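PDB 5TIQ: major capsid protein from Paramecium bursaria Chlorella virus 1, which self-assembles into 1680 trimers, 5040 copies in all, that build an icosahedral capsid about 190 nm across. Local coordinates for residues Ile41-Asn46 and Thr57-Asn62; Ala246-Arg251 and Leu380-Cys385. All coordinates share one frame; numbering follows the deposited sequence.

Contact 1: residues Ile41-Asn46 and Thr57-Asn62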
# COMPACT_ATOMS: atom_id res chain seq x y z
N ILE A 41 24.95 11.30 -10.63
CA ILE A 41 25.89 12.19 -11.31
C ILE A 41 25.17 12.90 -12.44
O ILE A 41 24.46 12.27 -13.23
CB ILE A 41 27.12 11.42 -11.83
CG1 ILE A 41 27.85 10.75 -10.67
CG2 ILE A 41 28.05 12.34 -12.62
CD1 ILE A 41 29.07 9.97 -11.09
N GLN A 42 25.35 14.22 -12.53
CA GLN A 42 24.65 15.02 -13.52
C GLN A 42 25.24 14.82 -14.90
O GLN A 42 26.46 14.68 -15.06
CB GLN A 42 24.69 16.50 -13.14
CG GLN A 42 23.89 17.40 -14.07
CD GLN A 42 23.85 18.84 -13.61
OE1 GLN A 42 23.07 19.64 -14.12
NE2 GLN A 42 24.68 19.17 -12.63
N GLN A 43 24.37 14.83 -15.91
CA GLN A 43 24.75 14.61 -17.30
C GLN A 43 24.78 15.94 -18.06
O GLN A 43 24.26 16.96 -17.61
CB GLN A 43 23.77 13.65 -17.97
CG GLN A 43 23.69 12.29 -17.30
CD GLN A 43 25.02 11.59 -17.26
OE1 GLN A 43 25.67 11.39 -18.28
NE2 GLN A 43 25.45 11.22 -16.06
N THR A 44 25.40 15.90 -19.23
CA THR A 44 25.42 17.03 -20.14
C THR A 44 24.27 16.92 -21.13
O THR A 44 24.02 15.84 -21.69
CB THR A 44 26.75 17.12 -20.89
OG1 THR A 44 27.83 17.18 -19.94
CG2 THR A 44 26.79 18.36 -21.77
N ILE A 45 23.56 18.02 -21.34
CA ILE A 45 22.42 18.08 -22.24
C ILE A 45 22.85 18.82 -23.49
O ILE A 45 23.26 19.99 -23.42
CB ILE A 45 21.21 18.76 -21.59
CG1 ILE A 45 20.73 17.95 -20.38
CG2 ILE A 45 20.09 18.94 -22.60
CD1 ILE A 45 19.57 18.59 -19.66
N ASN A 46 22.76 18.15 -24.64
CA ASN A 46 23.11 18.76 -25.92
C ASN A 46 21.85 19.32 -26.58
O ASN A 46 20.83 18.63 -26.68
CB ASN A 46 23.79 17.74 -26.83
CG ASN A 46 25.16 17.33 -26.32
OD1 ASN A 46 25.38 16.19 -25.93
ND2 ASN A 46 26.09 18.28 -26.32
N THR A 57 21.24 13.45 -24.64
CA THR A 57 22.26 13.25 -23.63
C THR A 57 22.98 11.94 -23.90
O THR A 57 22.33 10.90 -24.08
CB THR A 57 21.66 13.23 -22.22
OG1 THR A 57 21.29 14.56 -21.83
CG2 THR A 57 22.65 12.68 -21.21
N GLN A 58 24.31 11.99 -23.94
CA GLN A 58 25.13 10.79 -24.00
C GLN A 58 25.65 10.49 -22.60
O GLN A 58 26.39 11.29 -22.03
CB GLN A 58 26.29 10.96 -24.98
CG GLN A 58 27.19 9.75 -25.11
CD GLN A 58 28.30 9.97 -26.11
OE1 GLN A 58 29.46 9.67 -25.85
NE2 GLN A 58 27.95 10.49 -27.28
N ILE A 59 25.25 9.33 -22.06
CA ILE A 59 25.58 8.99 -20.67
C ILE A 59 27.10 8.92 -20.52
O ILE A 59 27.77 8.18 -21.24
CB ILE A 59 24.92 7.67 -20.26
CG1 ILE A 59 23.42 7.70 -20.57
CG2 ILE A 59 25.15 7.40 -18.79
CD1 ILE A 59 22.65 8.75 -19.81
N SER A 60 27.63 9.69 -19.58
CA SER A 60 29.06 9.63 -19.30
C SER A 60 29.41 8.33 -18.58
O SER A 60 28.58 7.71 -17.91
CB SER A 60 29.48 10.84 -18.46
OG SER A 60 28.77 10.87 -17.23
N ARG A 61 30.67 7.92 -18.73
CA ARG A 61 31.12 6.62 -18.23
C ARG A 61 31.88 6.77 -16.92
O ARG A 61 33.07 6.48 -16.81
CB ARG A 61 31.96 5.93 -19.29
CG ARG A 61 31.24 5.77 -20.61
CD ARG A 61 32.01 4.92 -21.59
NE ARG A 61 31.10 4.25 -22.52
CZ ARG A 61 30.56 3.06 -22.30
NH1 ARG A 61 30.86 2.39 -21.19
NH2 ARG A 61 29.74 2.53 -23.18
N ASN A 62 31.16 7.25 -15.90
CA ASN A 62 31.75 7.44 -14.59
C ASN A 62 31.78 6.15 -13.79
O ASN A 62 32.77 5.86 -13.09
CB ASN A 62 30.99 8.52 -13.82
CG ASN A 62 30.88 9.81 -14.60
OD1 ASN A 62 29.99 9.96 -15.44
ND2 ASN A 62 31.78 10.74 -14.34
O HOH W 1 28.20 13.58 -16.99
O HOH W 2 26.71 13.49 -19.99

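Contact 2: residues Ala246-Arg251 and Leu380-Cys385. With HG (mercury (II) ion), chain L.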
# COMPACT_ATOMS: atom_id res chain seq x y z
N ALA A 246 -22.19 3.08 -31.63
CA ALA A 246 -21.15 2.89 -32.62
C ALA A 246 -20.22 1.74 -32.23
O ALA A 246 -20.05 1.43 -31.04
CB ALA A 246 -20.33 4.17 -32.80
N SER A 247 -19.64 1.10 -33.24
CA SER A 247 -18.69 0.01 -33.04
C SER A 247 -17.46 0.25 -33.90
O SER A 247 -17.46 1.11 -34.79
CB SER A 247 -19.32 -1.35 -33.35
OG SER A 247 -19.61 -1.47 -34.73
N GLN A 248 -16.41 -0.52 -33.64
CA GLN A 248 -15.14 -0.29 -34.31
C GLN A 248 -14.22 -1.48 -34.07
O GLN A 248 -14.19 -2.03 -32.97
CB GLN A 248 -14.48 0.99 -33.78
CG GLN A 248 -13.23 1.42 -34.51
CD GLN A 248 -12.65 2.70 -33.94
OE1 GLN A 248 -13.04 3.14 -32.86
NE2 GLN A 248 -11.72 3.30 -34.66
N ASN A 249 -13.49 -1.87 -35.11
CA ASN A 249 -12.47 -2.91 -35.02
C ASN A 249 -11.12 -2.31 -35.36
O ASN A 249 -10.96 -1.70 -36.42
CB ASN A 249 -12.78 -4.08 -35.96
CG ASN A 249 -14.04 -4.82 -35.58
OD1 ASN A 249 -14.32 -5.04 -34.40
ND2 ASN A 249 -14.80 -5.24 -36.59
N ILE A 250 -10.15 -2.48 -34.46
CA ILE A 250 -8.80 -1.96 -34.65
C ILE A 250 -7.85 -3.14 -34.79
O ILE A 250 -7.74 -3.97 -33.88
CB ILE A 250 -8.36 -1.04 -33.50
CG1 ILE A 250 -9.18 0.25 -33.49
CG2 ILE A 250 -6.87 -0.73 -33.60
CD1 ILE A 250 -10.46 0.15 -32.70
N ARG A 251 -7.15 -3.21 -35.93
CA ARG A 251 -6.14 -4.24 -36.13
C ARG A 251 -4.91 -3.90 -35.30
O ARG A 251 -4.34 -2.81 -35.41
CB ARG A 251 -5.78 -4.35 -37.61
CG ARG A 251 -4.70 -5.37 -37.91
CD ARG A 251 -5.24 -6.80 -37.83
NE ARG A 251 -5.70 -7.27 -39.13
CZ ARG A 251 -4.98 -8.02 -39.95
NH1 ARG A 251 -3.74 -8.38 -39.61
NH2 ARG A 251 -5.48 -8.41 -41.12
N LEU A 380 -14.58 -3.02 -30.46
CA LEU A 380 -15.08 -2.02 -29.53
C LEU A 380 -16.53 -1.68 -29.83
O LEU A 380 -16.93 -1.60 -31.00
CB LEU A 380 -14.23 -0.75 -29.60
CG LEU A 380 -12.74 -0.93 -29.33
CD1 LEU A 380 -12.00 0.38 -29.50
CD2 LEU A 380 -12.54 -1.49 -27.93
N THR A 381 -17.31 -1.49 -28.77
CA THR A 381 -18.66 -0.97 -28.86
C THR A 381 -18.77 0.18 -27.87
O THR A 381 -18.40 0.03 -26.70
CB THR A 381 -19.71 -2.04 -28.54
OG1 THR A 381 -19.62 -3.09 -29.51
CG2 THR A 381 -21.11 -1.45 -28.59
N TYR A 382 -19.26 1.32 -28.33
CA TYR A 382 -19.28 2.54 -27.54
C TYR A 382 -20.67 2.79 -26.96
O TYR A 382 -21.69 2.37 -27.52
CB TYR A 382 -18.84 3.74 -28.38
CG TYR A 382 -17.43 3.62 -28.89
CD1 TYR A 382 -16.35 3.83 -28.04
CD2 TYR A 382 -17.16 3.29 -30.21
CE1 TYR A 382 -15.05 3.72 -28.49
CE2 TYR A 382 -15.86 3.18 -30.67
CZ TYR A 382 -14.81 3.40 -29.80
OH TYR A 382 -13.52 3.29 -30.25
N LYS A 383 -20.69 3.46 -25.81
CA LYS A 383 -21.95 3.87 -25.22
C LYS A 383 -22.64 4.91 -26.09
O LYS A 383 -22.02 5.57 -26.93
CB LYS A 383 -21.73 4.43 -23.81
CG LYS A 383 -21.05 3.47 -22.85
CD LYS A 383 -20.81 4.13 -21.50
CE LYS A 383 -20.03 3.22 -20.57
NZ LYS A 383 -19.77 3.89 -19.27
N THR A 384 -23.95 5.06 -25.88
CA THR A 384 -24.73 6.08 -26.57
C THR A 384 -24.58 7.38 -25.79
O THR A 384 -25.16 7.55 -24.72
CB THR A 384 -26.19 5.66 -26.66
OG1 THR A 384 -26.28 4.40 -27.35
CG2 THR A 384 -27.00 6.69 -27.42
N CYS A 385 -23.78 8.31 -26.33
CA CYS A 385 -23.49 9.58 -25.66
C CYS A 385 -24.69 10.52 -25.82
O CYS A 385 -24.67 11.49 -26.59
CB CYS A 385 -22.21 10.19 -26.21
SG CYS A 385 -22.03 10.05 -28.00
HG HG L . -23.03 12.43 -28.66
O HOH W 3 -22.19 5.38 -29.94

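Contact 1: residues Ile41-Asn46 and Thr57-Asn62
The side-chain amide of Gln43 is used along its edges, by Ser60 on one side and by the carbonyl of Ile41 on the other. On the oxygen side OE1 accepts Ser60 N at 2.9 Å, with an N-H...O angle of 169° and the donor only slightly tilted from the carbonyl plane. On the nitrogen side NE2 reaches Ile41 O at 3.2 Å, the acceptor lying close to the amide plane. Ser60 OG sits off the outer end of the group, between the two. A water comes to OE1 from well above one amide face and also joins Thr44 N and Gln58 O. The second flat group, the Asn62 amide, has Ile41 CD1 over one face, 4.0 Å from Asn62 CG. A fold in the Gln43 chain (chi2 -58°) brings its amide back to Ile41 O while still presenting OE1 to Ser60.

Strands 36-42 and 54-58 belong to the two different sheets of the N-terminal jelly roll, as B and C strands do in this fold. The chain runs that leave these strands, 41-45 and 57-62, head roughly antiparallel but splay: CA atoms of Ile45 and Thr57 are 5.0 Å apart, those of Ile41 and Asn62 8.2 Å. Gln43 and the waters bridge the widening part, one water linking Gln42 O to Ser60 OG. Tyr207, on strand 200-210, bonds Ser60 O through its hydroxyl and takes a weak bond from Gln43 NE2.

At the narrow end Thr57 OG1 donates to Thr44 O at 3.0 Å, from above the carbonyl plane by 39°. The Thr57 methyl CG2 lies against Gln43 CB, 3.6 Å away, the two side chains crossing at about a right angle.

Contact 2: residues Ala246-Arg251 and Leu380-Cys385
Ala246 O meets Tyr382 N at 2.8 Å, with a nearly straight N-H...O angle of 171°, while Ala246 CB rests against CD2 of the tyrosine ring. A water joins Ala246 N to Lys383 O. Ser247 faces Thr381 as an antiparallel non-hydrogen-bonded pair, and its CA makes a bent CA-H...O contact with Leu380 O, 3.1 Å from CA. Gln248 and Leu380 form the hydrogen-bonded pair, Gln248 N to Leu380 O at 2.9 Å and Leu380 N to Gln248 O at 2.7 Å. This pairing places strand 247-251 beside 376-387 in the CHEF-type sheet of the C-terminal jelly roll. The Gln248 chain, CG anti to the backbone N (chi1 -173°) and extended beyond, carries OE1 to the ring edge of Tyr382, in the ring plane, where OH donates to it at 2.7 Å. OE1 also accepts Ala238 N, and NE2 gives to Glu236 O. Ile250 then touches Leu380, CD1 to CD1 at 3.6 Å, and both pack on Leu413 of strand 412-426. Farther along 380-385, Cys385 SG binds a mercury ion at 2.7 Å, aided by its own carbonyl oxygen. For the Gln248 amide, partners at both OE1 and NE2 fix its rotation and tell oxygen from nitrogen.

In the fold
Contact 1 and contact 2 lie on opposite sides of the chain's centre, with their own centres 46 Å apart and their nearest atoms about 32 Å apart. They come in series along the chain: contact 1 closes in the N-terminal jelly roll before contact 2 opens in the C-terminal one, and they share no strand or sheet. Together these two jelly rolls make up the double jelly-roll capsid protein. Contact 1 joins strands of two different sheets at a short link in sequence, whereas contact 2 pairs neighbours within one sheet that are 129 residues apart. No other subunit of the trimer touches either, so both are internal to a single chain.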